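Local coordinates for protein CaaX farnesyltransferase beta subunit Ram1 (Aspergillus fumigatus, PDB 4L9P) that probably serves as the peptide-binding subunit of a zinc-dependent heterodimeric transferase that attaches a farnesyl group to the cysteine of CaaX proteins, at residues H129-Y134 / G161-E167; W153-W157 / S431-Y436; Q296-I302 / Y335-L341. All blocks are in the same frame, centred on the assembly; numbering follows the deposited sequence.

Contact 1: residues H129-Y134 / G161-E167; sequences HLEYLY and GLCLLGE
Residues 129-134 are helical throughout, interior to helix 126-135, while 161-167 runs from the last turn of helix 151-164 (161-164) into the turn behind it. Their CA atoms come nearest at Leu130 and Leu162, 6.4 Å apart. The pair joins two successive helices of the prenyltransferase alpha-alpha toroid. The second helix ends in a Schellman motif: Gly166 takes a positive phi (96/13), Glu167 N donates to Leu162 O (2.9 Å) and Gly166 N to Cys163 O (2.9 Å). Glu167, at -77/153, is thereby turned back toward the first helix.

Leucines fill most of the 410 Å² buried between the segments, and Leu130, Leu133, Leu162 and Leu165 all adopt the mt rotamer. Leu130 CD2 lies 3.9 Å from Leu162 CD2, 3.7 Å from Leu165 CB and 3.4 Å from Glu167 CG. Leu133 CB approaches Leu162 CD2 at 3.7 Å, and Leu133 CD1 meets Leu165 CD1 at 3.7 Å. That same CD1 is 3.5 Å from Gly161 C; an ideal CB on Gly161 would sit only 2.7 Å from it, so the close fit depends on the missing side chain. His129 contributes CB, 4.0 Å from Leu165 CD1, while its imidazole bonds to Gln415 and Gly420.

Tyr134 (chi1 -78°) spans the periphery. Leu162 CD2 makes a CH-pi contact over its face, 3.8 Å from the ring centroid and 14° off the normal. The phenol end is also bonded to Arg171, and at the ring edge Tyr134 OH donates to Glu167 OE1 at 2.6 Å.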
loop_
_atom_site.group_PDB
_atom_site.type_symbol
_atom_site.label_atom_id
_atom_site.label_comp_id
_atom_site.label_asym_id
_atom_site.label_seq_id
_atom_site.Cartn_x
_atom_site.Cartn_y
_atom_site.Cartn_z
ATOM N N HIS B 129 22.634 -0.557 12.041
ATOM C CA HIS B 129 21.341 -1.174 11.680
ATOM C C HIS B 129 21.266 -2.659 11.994
ATOM O O HIS B 129 20.195 -3.129 12.404
ATOM C CB HIS B 129 21.028 -0.906 10.212
ATOM C CG HIS B 129 21.016 0.558 9.898
ATOM N ND1 HIS B 129 20.417 1.484 10.738
ATOM C CD2 HIS B 129 21.554 1.264 8.858
ATOM C CE1 HIS B 129 20.590 2.699 10.229
ATOM N NE2 HIS B 129 21.264 2.590 9.079
ATOM N N LEU B 130 22.374 -3.383 11.829
ATOM C CA LEU B 130 22.386 -4.795 12.213
ATOM C C LEU B 130 22.050 -4.916 13.708
ATOM O O LEU B 130 21.247 -5.745 14.089
ATOM C CB LEU B 130 23.794 -5.435 12.004
ATOM C CG LEU B 130 24.099 -5.673 10.522
ATOM C CD1 LEU B 130 25.583 -6.044 10.374
ATOM C CD2 LEU B 130 23.282 -6.795 9.927
ATOM N N GLU B 131 22.706 -4.124 14.557
ATOM C CA GLU B 131 22.424 -4.256 15.977
ATOM C C GLU B 131 20.965 -3.925 16.315
ATOM O O GLU B 131 20.340 -4.614 17.154
ATOM C CB GLU B 131 23.391 -3.406 16.794
ATOM C CG GLU B 131 24.840 -3.859 16.620
ATOM C CD GLU B 131 25.826 -3.011 17.391
ATOM O OE1 GLU B 131 25.356 -2.125 18.147
ATOM O OE2 GLU B 131 27.071 -3.233 17.266
ATOM N N TYR B 132 20.425 -2.923 15.647
ATOM C CA TYR B 132 19.035 -2.548 15.865
ATOM C C TYR B 132 18.123 -3.725 15.495
ATOM O O TYR B 132 17.170 -4.031 16.226
ATOM C CB TYR B 132 18.717 -1.317 15.020
ATOM C CG TYR B 132 17.323 -0.820 15.226
ATOM C CD1 TYR B 132 17.031 0.060 16.276
ATOM C CD2 TYR B 132 16.279 -1.239 14.383
ATOM C CE1 TYR B 132 15.746 0.520 16.501
ATOM C CE2 TYR B 132 14.961 -0.783 14.608
ATOM C CZ TYR B 132 14.717 0.110 15.665
ATOM O OH TYR B 132 13.442 0.553 15.888
ATOM N N LEU B 133 18.362 -4.364 14.344
ATOM C CA LEU B 133 17.469 -5.417 13.871
ATOM C C LEU B 133 17.598 -6.678 14.721
ATOM O O LEU B 133 16.593 -7.333 15.020
ATOM C CB LEU B 133 17.813 -5.728 12.415
ATOM C CG LEU B 133 17.337 -4.653 11.402
ATOM C CD1 LEU B 133 18.168 -4.787 10.052
ATOM C CD2 LEU B 133 15.844 -4.783 11.176
ATOM N N TYR B 134 18.835 -7.041 15.126
ATOM C CA TYR B 134 18.962 -8.150 16.062
ATOM C C TYR B 134 18.230 -7.850 17.369
ATOM O O TYR B 134 17.512 -8.703 17.926
ATOM C CB TYR B 134 20.445 -8.485 16.347
ATOM C CG TYR B 134 21.101 -9.292 15.235
ATOM C CD1 TYR B 134 20.656 -10.588 14.936
ATOM C CD2 TYR B 134 22.169 -8.785 14.494
ATOM C CE1 TYR B 134 21.264 -11.345 13.954
ATOM C CE2 TYR B 134 22.778 -9.547 13.463
ATOM C CZ TYR B 134 22.303 -10.800 13.195
ATOM O OH TYR B 134 22.855 -11.604 12.192
ATOM N N GLY B 161 15.440 -7.262 6.960
ATOM C CA GLY B 161 16.532 -6.284 7.090
ATOM C C GLY B 161 17.896 -6.941 7.259
ATOM O O GLY B 161 18.861 -6.506 6.649
ATOM N N LEU B 162 17.949 -7.978 8.084
ATOM C CA LEU B 162 19.213 -8.717 8.249
ATOM C C LEU B 162 19.669 -9.349 6.934
ATOM O O LEU B 162 20.873 -9.326 6.601
ATOM C CB LEU B 162 19.048 -9.793 9.318
ATOM C CG LEU B 162 18.797 -9.234 10.720
ATOM C CD1 LEU B 162 18.392 -10.405 11.699
ATOM C CD2 LEU B 162 20.001 -8.458 11.249
ATOM N N CYS B 163 18.764 -9.982 6.178
ATOM C CA CYS B 163 19.107 -10.516 4.846
ATOM C C CYS B 163 19.597 -9.428 3.909
ATOM O O CYS B 163 20.659 -9.612 3.270
ATOM C CB CYS B 163 17.933 -11.254 4.176
ATOM S SG CYS B 163 17.507 -12.810 4.905
ATOM N N LEU B 164 18.909 -8.301 3.835
ATOM C CA LEU B 164 19.356 -7.210 2.970
ATOM C C LEU B 164 20.795 -6.791 3.288
ATOM O O LEU B 164 21.595 -6.571 2.409
ATOM C CB LEU B 164 18.395 -6.022 3.155
ATOM C CG LEU B 164 17.060 -6.289 2.417
ATOM C CD1 LEU B 164 15.976 -5.368 3.045
ATOM C CD2 LEU B 164 17.194 -5.948 0.947
ATOM N N LEU B 165 21.087 -6.696 4.578
ATOM C CA LEU B 165 22.412 -6.286 5.044
ATOM C C LEU B 165 23.464 -7.398 4.933
ATOM O O LEU B 165 24.625 -7.161 5.296
ATOM C CB LEU B 165 22.308 -5.827 6.501
ATOM C CG LEU B 165 21.651 -4.451 6.612
ATOM C CD1 LEU B 165 21.179 -4.227 8.031
ATOM C CD2 LEU B 165 22.619 -3.282 6.190
ATOM N N GLY B 166 23.081 -8.572 4.445
ATOM C CA GLY B 166 24.080 -9.591 4.118
ATOM C C GLY B 166 24.304 -10.608 5.190
ATOM O O GLY B 166 25.317 -11.358 5.098
ATOM N N GLU B 167 23.436 -10.677 6.205
ATOM C CA GLU B 167 23.543 -11.735 7.208
ATOM C C GLU B 167 23.023 -13.063 6.715
ATOM O O GLU B 167 22.093 -13.127 5.876
ATOM C CB GLU B 167 22.826 -11.398 8.504
ATOM C CG GLU B 167 23.260 -10.064 9.081
ATOM C CD GLU B 167 24.639 -10.143 9.680
ATOM O OE1 GLU B 167 24.764 -10.541 10.869
ATOM O OE2 GLU B 167 25.632 -9.824 8.963
#

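Contact 2: residues W153-W157 / S431-Y436; sequences WMVYW and SYHTCY. With ZN (zinc ion), chain J; EDO (1,2-ethanediol), chain M.
Residues 153-157 of helix 151-164 and 431-436, the first residues of helix 431-444, run in roughly the same direction at a signed crossing angle of 35°, their local axes approaching to 9.3 Å. Trp157 and Cys435 have the nearest CA atoms, 5.2 Å apart. Packing centres on a knob-into-hole: Trp157 (chi1 -67°, chi2 -38°) covers 117 Å² of its surface by sitting among Ser431, Tyr432, Cys435 and Tyr436. Trp157 CB is 3.9 Å from Cys435 CB.

Trp157, Tyr432 and Tyr436 form an aromatic cluster. Tyr432 CB lies over the Trp157 six-membered ring, 3.6 Å from its centroid and 3° off the normal, a CH-pi contact. The Tyr432 ring presents its edge to the same face in an offset edge-to-face pair (centroids 5.3 Å, planes 78°). Tyr436 meets the indole obliquely, its CE2 3.5 Å from Trp157 NE1. Cys435 SG makes oblique sulfur-aromatic contacts with Tyr156 and Trp157.

In the alpha-alpha toroid, these buried helices border the central pocket: Trp153 and Tyr432 touch the farnesyl diphosphate analogue FII and pack on the bound peptide, and Tyr432 OH bonds to Trp371.

Polar links between the segments are water-mediated. One water joins Met154 O (2.7 Å) to Ser431 OG (2.7 Å); a second joins Tyr156 OH (2.9 Å), also hydrogen-bonded to Val499 O, to Tyr436 OH (2.7 Å); a third accepts from Trp157 NE1 (3.0 Å) and bonds to Tyr436 OH (2.8 Å).

Metal ligation occupies His433, whose CB points away from 153-157: NE2 binds zinc at 2.0 Å, alongside Asp365, Cys367 and the peptide.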
loop_
_atom_site.group_PDB
_atom_site.type_symbol
_atom_site.label_atom_id
_atom_site.label_comp_id
_atom_site.label_asym_id
_atom_site.label_seq_id
_atom_site.Cartn_x
_atom_site.Cartn_y
_atom_site.Cartn_z
ATOM N N TRP B 153 4.765 -10.139 11.755
ATOM C CA TRP B 153 5.414 -9.047 11.027
ATOM C C TRP B 153 6.758 -8.661 11.628
ATOM O O TRP B 153 7.721 -8.377 10.894
ATOM C CB TRP B 153 4.563 -7.798 10.989
ATOM C CG TRP B 153 3.473 -7.779 9.981
ATOM C CD1 TRP B 153 2.148 -7.544 10.229
ATOM C CD2 TRP B 153 3.613 -7.833 8.558
ATOM N NE1 TRP B 153 1.457 -7.494 9.044
ATOM C CE2 TRP B 153 2.326 -7.680 7.997
ATOM C CE3 TRP B 153 4.703 -7.963 7.695
ATOM C CZ2 TRP B 153 2.088 -7.660 6.630
ATOM C CZ3 TRP B 153 4.453 -7.967 6.301
ATOM C CH2 TRP B 153 3.166 -7.801 5.809
ATOM N N MET B 154 6.852 -8.571 12.957
ATOM C CA MET B 154 8.136 -8.143 13.573
ATOM C C MET B 154 9.253 -9.150 13.277
ATOM O O MET B 154 10.434 -8.765 13.144
ATOM C CB MET B 154 7.972 -7.938 15.092
ATOM C CG MET B 154 6.820 -6.964 15.369
ATOM S SD MET B 154 6.239 -6.979 17.053
ATOM C CE MET B 154 7.746 -6.392 17.595
ATOM N N VAL B 155 8.882 -10.423 13.166
ATOM C CA VAL B 155 9.878 -11.440 12.755
ATOM C C VAL B 155 10.294 -11.213 11.298
ATOM O O VAL B 155 11.491 -11.127 10.994
ATOM C CB VAL B 155 9.321 -12.877 12.929
ATOM C CG1 VAL B 155 10.352 -13.876 12.371
ATOM C CG2 VAL B 155 9.040 -13.143 14.424
ATOM N N TYR B 156 9.320 -11.037 10.416
ATOM C CA TYR B 156 9.610 -10.808 9.013
ATOM C C TYR B 156 10.451 -9.548 8.802
ATOM O O TYR B 156 11.427 -9.596 8.049
ATOM C CB TYR B 156 8.300 -10.728 8.209
ATOM C CG TYR B 156 8.562 -10.176 6.824
ATOM C CD1 TYR B 156 9.228 -10.943 5.798
ATOM C CD2 TYR B 156 8.184 -8.859 6.532
ATOM C CE1 TYR B 156 9.526 -10.333 4.537
ATOM C CE2 TYR B 156 8.483 -8.262 5.281
ATOM C CZ TYR B 156 9.121 -9.028 4.294
ATOM O OH TYR B 156 9.389 -8.454 3.086
ATOM N N TRP B 157 10.042 -8.416 9.374
ATOM C CA TRP B 157 10.766 -7.152 9.092
ATOM C C TRP B 157 12.214 -7.272 9.524
ATOM O O TRP B 157 13.151 -6.781 8.836
ATOM C CB TRP B 157 10.139 -5.966 9.880
ATOM C CG TRP B 157 8.735 -5.658 9.388
ATOM C CD1 TRP B 157 8.286 -5.696 8.093
ATOM C CD2 TRP B 157 7.646 -5.196 10.181
ATOM N NE1 TRP B 157 6.944 -5.351 8.060
ATOM C CE2 TRP B 157 6.537 -5.039 9.324
ATOM C CE3 TRP B 157 7.494 -4.935 11.566
ATOM C CZ2 TRP B 157 5.278 -4.625 9.798
ATOM C CZ3 TRP B 157 6.231 -4.513 12.039
ATOM C CH2 TRP B 157 5.159 -4.371 11.139
ATOM N N SER B 431 11.212 -1.235 13.252
ATOM C CA SER B 431 11.778 -2.244 12.366
ATOM C C SER B 431 11.025 -2.337 11.024
ATOM O O SER B 431 11.583 -2.776 10.025
ATOM C CB SER B 431 11.870 -3.598 13.070
ATOM O OG SER B 431 10.591 -4.092 13.386
ATOM N N TYR B 432 9.760 -1.876 11.010
ATOM C CA TYR B 432 8.981 -1.779 9.745
ATOM C C TYR B 432 9.659 -0.762 8.824
ATOM O O TYR B 432 9.925 -1.068 7.620
ATOM C CB TYR B 432 7.525 -1.371 10.062
ATOM C CG TYR B 432 6.728 -0.839 8.924
ATOM C CD1 TYR B 432 6.004 -1.704 8.066
ATOM C CD2 TYR B 432 6.703 0.532 8.664
ATOM C CE1 TYR B 432 5.285 -1.187 6.991
ATOM C CE2 TYR B 432 5.970 1.052 7.604
ATOM C CZ TYR B 432 5.264 0.197 6.763
ATOM O OH TYR B 432 4.597 0.759 5.689
ATOM N N HIS B 433 9.936 0.456 9.332
ATOM C CA HIS B 433 10.610 1.469 8.528
ATOM C C HIS B 433 12.043 1.041 8.171
ATOM O O HIS B 433 12.537 1.401 7.097
ATOM C CB HIS B 433 10.534 2.835 9.200
ATOM C CG HIS B 433 9.168 3.443 8.999
ATOM N ND1 HIS B 433 8.183 3.407 9.969
ATOM C CD2 HIS B 433 8.636 4.024 7.900
ATOM C CE1 HIS B 433 7.065 3.934 9.446
ATOM N NE2 HIS B 433 7.315 4.304 8.192
ATOM N N THR B 434 12.699 0.318 9.050
ATOM C CA THR B 434 14.054 -0.154 8.772
ATOM C C THR B 434 13.995 -1.179 7.630
ATOM O O THR B 434 14.747 -1.056 6.624
ATOM C CB THR B 434 14.667 -0.810 10.040
ATOM O OG1 THR B 434 14.723 0.174 11.065
ATOM C CG2 THR B 434 16.075 -1.323 9.741
ATOM N N CYS B 435 13.111 -2.178 7.731
ATOM C CA CYS B 435 12.992 -3.117 6.631
ATOM C C CYS B 435 12.710 -2.443 5.270
ATOM O O CYS B 435 13.372 -2.747 4.237
ATOM C CB CYS B 435 11.836 -4.097 6.971
ATOM S SG CYS B 435 11.364 -5.226 5.648
ATOM N N TYR B 436 11.685 -1.578 5.238
ATOM C CA TYR B 436 11.257 -1.081 3.932
ATOM C C TYR B 436 12.153 0.026 3.359
ATOM O O TYR B 436 12.283 0.093 2.134
ATOM C CB TYR B 436 9.765 -0.690 3.948
ATOM C CG TYR B 436 8.916 -1.956 4.070
ATOM C CD1 TYR B 436 9.017 -3.016 3.141
ATOM C CD2 TYR B 436 8.025 -2.109 5.135
ATOM C CE1 TYR B 436 8.226 -4.156 3.213
ATOM C CE2 TYR B 436 7.252 -3.244 5.227
ATOM C CZ TYR B 436 7.325 -4.267 4.296
ATOM O OH TYR B 436 6.551 -5.414 4.402
HETATM ZN ZN ZN J . 5.858 4.757 6.848
HETATM C C1 EDO M . 8.780 -3.159 16.223
HETATM O O1 EDO M . 8.353 -3.234 14.868
HETATM C C2 EDO M . 9.359 -1.864 16.693
HETATM O O2 EDO M . 10.530 -1.618 15.929
HETATM O O HOH W 1 11.234 -6.514 14.353
HETATM O O HOH W 2 6.903 -7.176 2.419
HETATM O O HOH W 3 4.543 -4.770 6.304
#

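Contact 3: residues Q296-I302 / Y335-L341; sequences QTYEGGI and YMNIATL
A loop carrying a type I beta turn, Thr297 to Gly300, meets 335-341, which leaves helix 328-335 at Met336 and enters helix 338-346 after the N-cap Asn337. CA atoms approach to 4.1 Å at Gly300 and Leu341. Gly300 N to Thr297 O (2.9 Å) closes the turn; just past it, Gly301 O accepts from Thr297 N (2.9 Å). Glu299 N donates to Thr297 OG1 (3.0 Å), an ST turn.

Gln296, extended at chi1 -168° and chi2 170°, reads both backbone groups of Asn337: its OE1 accepts from Asn337 N (2.8 Å, 172°) and its NE2 donates to Asn337 O (3.1 Å, 159°). NE2 also donates to Gly300 O (2.9 Å), and OE1 accepts from Lys230 of the alpha subunit. Asn337 OD1 accepts weakly from Ala339 N (3.1 Å), while Leu341 N donates to Asn337 O (3.1 Å).

An ideal CB on Gly300 (108/-30) would be 2.0 Å from Thr340 O; instead Gly300 CA makes a CH...O contact with Thr340 O (3.4 Å). One water bonds to Thr297 O (2.9 Å) and Thr340 OG1 (2.8 Å); another donates to Glu299 O (2.9 Å) and Thr340 O (3.0 Å).

Ile302 CD1 touches Met336 CE (3.7 Å). On the turn, Tyr298 stacks with Tyr204 of the alpha subunit. This is toroid packing away from the annotated sites: the N-terminal end of helix 338-346 holds the loop between helices 288-293 and 312-323, the latter packing on the apolar patch through Ala318, Leu319 and Leu322.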
loop_
_atom_site.group_PDB
_atom_site.type_symbol
_atom_site.label_atom_id
_atom_site.label_comp_id
_atom_site.label_asym_id
_atom_site.label_seq_id
_atom_site.Cartn_x
_atom_site.Cartn_y
_atom_site.Cartn_z
ATOM N N GLN B 296 -8.452 0.710 -9.599
ATOM C CA GLN B 296 -7.801 1.899 -10.125
ATOM C C GLN B 296 -8.712 3.129 -9.895
ATOM O O GLN B 296 -9.959 2.991 -9.878
ATOM C CB GLN B 296 -7.442 1.673 -11.635
ATOM C CG GLN B 296 -6.485 2.802 -12.128
ATOM C CD GLN B 296 -5.913 2.528 -13.503
ATOM O OE1 GLN B 296 -6.462 1.754 -14.330
ATOM N NE2 GLN B 296 -4.753 3.132 -13.757
ATOM N N THR B 297 -8.132 4.327 -9.761
ATOM C CA THR B 297 -8.920 5.507 -9.586
ATOM C C THR B 297 -8.707 6.479 -10.732
ATOM O O THR B 297 -7.808 6.307 -11.578
ATOM C CB THR B 297 -8.600 6.261 -8.281
ATOM O OG1 THR B 297 -7.439 7.095 -8.423
ATOM C CG2 THR B 297 -8.353 5.286 -7.125
ATOM N N TYR B 298 -9.520 7.524 -10.733
ATOM C CA TYR B 298 -9.395 8.579 -11.763
ATOM C C TYR B 298 -7.981 9.217 -11.747
ATOM O O TYR B 298 -7.613 9.873 -12.749
ATOM C CB TYR B 298 -10.480 9.673 -11.610
ATOM C CG TYR B 298 -10.241 10.503 -10.338
ATOM C CD1 TYR B 298 -10.718 10.053 -9.064
ATOM C CD2 TYR B 298 -9.506 11.727 -10.405
ATOM C CE1 TYR B 298 -10.428 10.771 -7.941
ATOM C CE2 TYR B 298 -9.253 12.476 -9.268
ATOM C CZ TYR B 298 -9.686 11.970 -8.031
ATOM O OH TYR B 298 -9.447 12.685 -6.869
ATOM N N GLU B 299 -7.261 9.132 -10.604
ATOM C CA GLU B 299 -5.933 9.720 -10.581
ATOM C C GLU B 299 -4.894 8.859 -11.303
ATOM O O GLU B 299 -3.812 9.380 -11.630
ATOM C CB GLU B 299 -5.412 9.824 -9.141
ATOM C CG GLU B 299 -6.169 10.818 -8.284
ATOM C CD GLU B 299 -5.352 11.015 -6.994
ATOM O OE1 GLU B 299 -4.321 11.721 -7.048
ATOM O OE2 GLU B 299 -5.735 10.468 -5.923
ATOM N N GLY B 300 -5.212 7.589 -11.548
ATOM C CA GLY B 300 -4.301 6.654 -12.225
ATOM C C GLY B 300 -3.753 5.637 -11.240
ATOM O O GLY B 300 -3.408 4.530 -11.644
ATOM N N GLY B 301 -3.612 6.007 -9.951
ATOM C CA GLY B 301 -3.163 5.087 -8.940
ATOM C C GLY B 301 -4.228 4.087 -8.573
ATOM O O GLY B 301 -5.313 4.064 -9.196
ATOM N N ILE B 302 -3.997 3.330 -7.520
ATOM C CA ILE B 302 -4.836 2.173 -7.174
ATOM C C ILE B 302 -5.143 2.299 -5.698
ATOM O O ILE B 302 -4.224 2.558 -4.876
ATOM C CB ILE B 302 -4.078 0.878 -7.506
ATOM C CG1 ILE B 302 -3.820 0.829 -9.021
ATOM C CG2 ILE B 302 -4.953 -0.338 -7.047
ATOM C CD1 ILE B 302 -2.666 -0.184 -9.402
ATOM N N TYR B 335 -5.328 -4.764 -17.511
ATOM C CA TYR B 335 -6.238 -4.482 -16.388
ATOM C C TYR B 335 -6.058 -3.073 -15.805
ATOM O O TYR B 335 -6.916 -2.629 -15.040
ATOM C CB TYR B 335 -6.090 -5.573 -15.293
ATOM C CG TYR B 335 -6.598 -6.904 -15.807
ATOM C CD1 TYR B 335 -7.969 -7.164 -15.930
ATOM C CD2 TYR B 335 -5.695 -7.885 -16.242
ATOM C CE1 TYR B 335 -8.416 -8.369 -16.476
ATOM C CE2 TYR B 335 -6.120 -9.114 -16.764
ATOM C CZ TYR B 335 -7.483 -9.326 -16.872
ATOM O OH TYR B 335 -7.935 -10.521 -17.387
ATOM N N MET B 336 -4.962 -2.393 -16.122
ATOM C CA MET B 336 -4.768 -1.031 -15.669
ATOM C C MET B 336 -4.568 -0.123 -16.854
ATOM O O MET B 336 -3.974 -0.518 -17.871
ATOM C CB MET B 336 -3.486 -0.940 -14.792
ATOM C CG MET B 336 -3.609 -1.804 -13.532
ATOM S SD MET B 336 -4.859 -1.021 -12.399
ATOM C CE MET B 336 -5.074 -2.376 -11.250
ATOM N N ASN B 337 -5.045 1.113 -16.711
ATOM C CA ASN B 337 -4.749 2.164 -17.677
ATOM C C ASN B 337 -3.324 2.663 -17.353
ATOM O O ASN B 337 -3.136 3.412 -16.394
ATOM C CB ASN B 337 -5.770 3.307 -17.563
ATOM C CG ASN B 337 -5.543 4.354 -18.632
ATOM O OD1 ASN B 337 -4.576 4.273 -19.347
ATOM N ND2 ASN B 337 -6.438 5.328 -18.748
ATOM N N ILE B 338 -2.318 2.245 -18.121
ATOM C CA ILE B 338 -0.953 2.648 -17.841
ATOM C C ILE B 338 -0.753 4.148 -18.099
ATOM O O ILE B 338 0.074 4.783 -17.436
ATOM C CB ILE B 338 0.082 1.716 -18.571
ATOM C CG1 ILE B 338 -0.008 0.318 -17.941
ATOM C CG2 ILE B 338 1.493 2.242 -18.391
ATOM C CD1 ILE B 338 0.793 -0.766 -18.620
ATOM N N ALA B 339 -1.542 4.736 -19.004
ATOM C CA ALA B 339 -1.421 6.175 -19.283
ATOM C C ALA B 339 -1.687 7.095 -18.128
ATOM O O ALA B 339 -1.177 8.223 -18.099
ATOM C CB ALA B 339 -2.410 6.560 -20.432
ATOM N N THR B 340 -2.537 6.640 -17.194
ATOM C CA THR B 340 -2.757 7.412 -16.003
ATOM C C THR B 340 -1.926 6.881 -14.808
ATOM O O THR B 340 -1.511 7.680 -13.961
ATOM C CB THR B 340 -4.234 7.415 -15.580
ATOM O OG1 THR B 340 -4.675 6.050 -15.446
ATOM C CG2 THR B 340 -5.135 8.202 -16.575
ATOM N N LEU B 341 -1.670 5.557 -14.757
ATOM C CA LEU B 341 -0.865 4.995 -13.685
ATOM C C LEU B 341 0.535 5.586 -13.682
ATOM O O LEU B 341 1.064 5.936 -12.637
ATOM C CB LEU B 341 -0.812 3.483 -13.822
ATOM C CG LEU B 341 0.088 2.782 -12.823
ATOM C CD1 LEU B 341 -0.325 3.005 -11.369
ATOM C CD2 LEU B 341 0.120 1.289 -13.137
HETATM O O HOH W 4 -7.245 5.807 -14.401
HETATM O O HOH W 5 -2.525 10.533 -13.987
#

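In the fold
From the N terminus, contact 1 opens on helix 126-135 and closes 26 intervening residues later at the end of helix 151-164. Before it closes, that same helix has opened contact 2, so the two cross; they also touch, Leu133 CD2 lying 3.8 Å from Thr434 CG2. Contact 2 shuts only at helix 431-444, across 273 residues, bringing an early and a late helix side by side, consistent with closure of the toroid ring. Contact 3 is nested within that long loop and ties the turn before helix 312-323 to helix 338-346. Its centre lies about 36 Å from that of contact 1, on the opposite side of the chain's centre, and about 29 Å from that of contact 2.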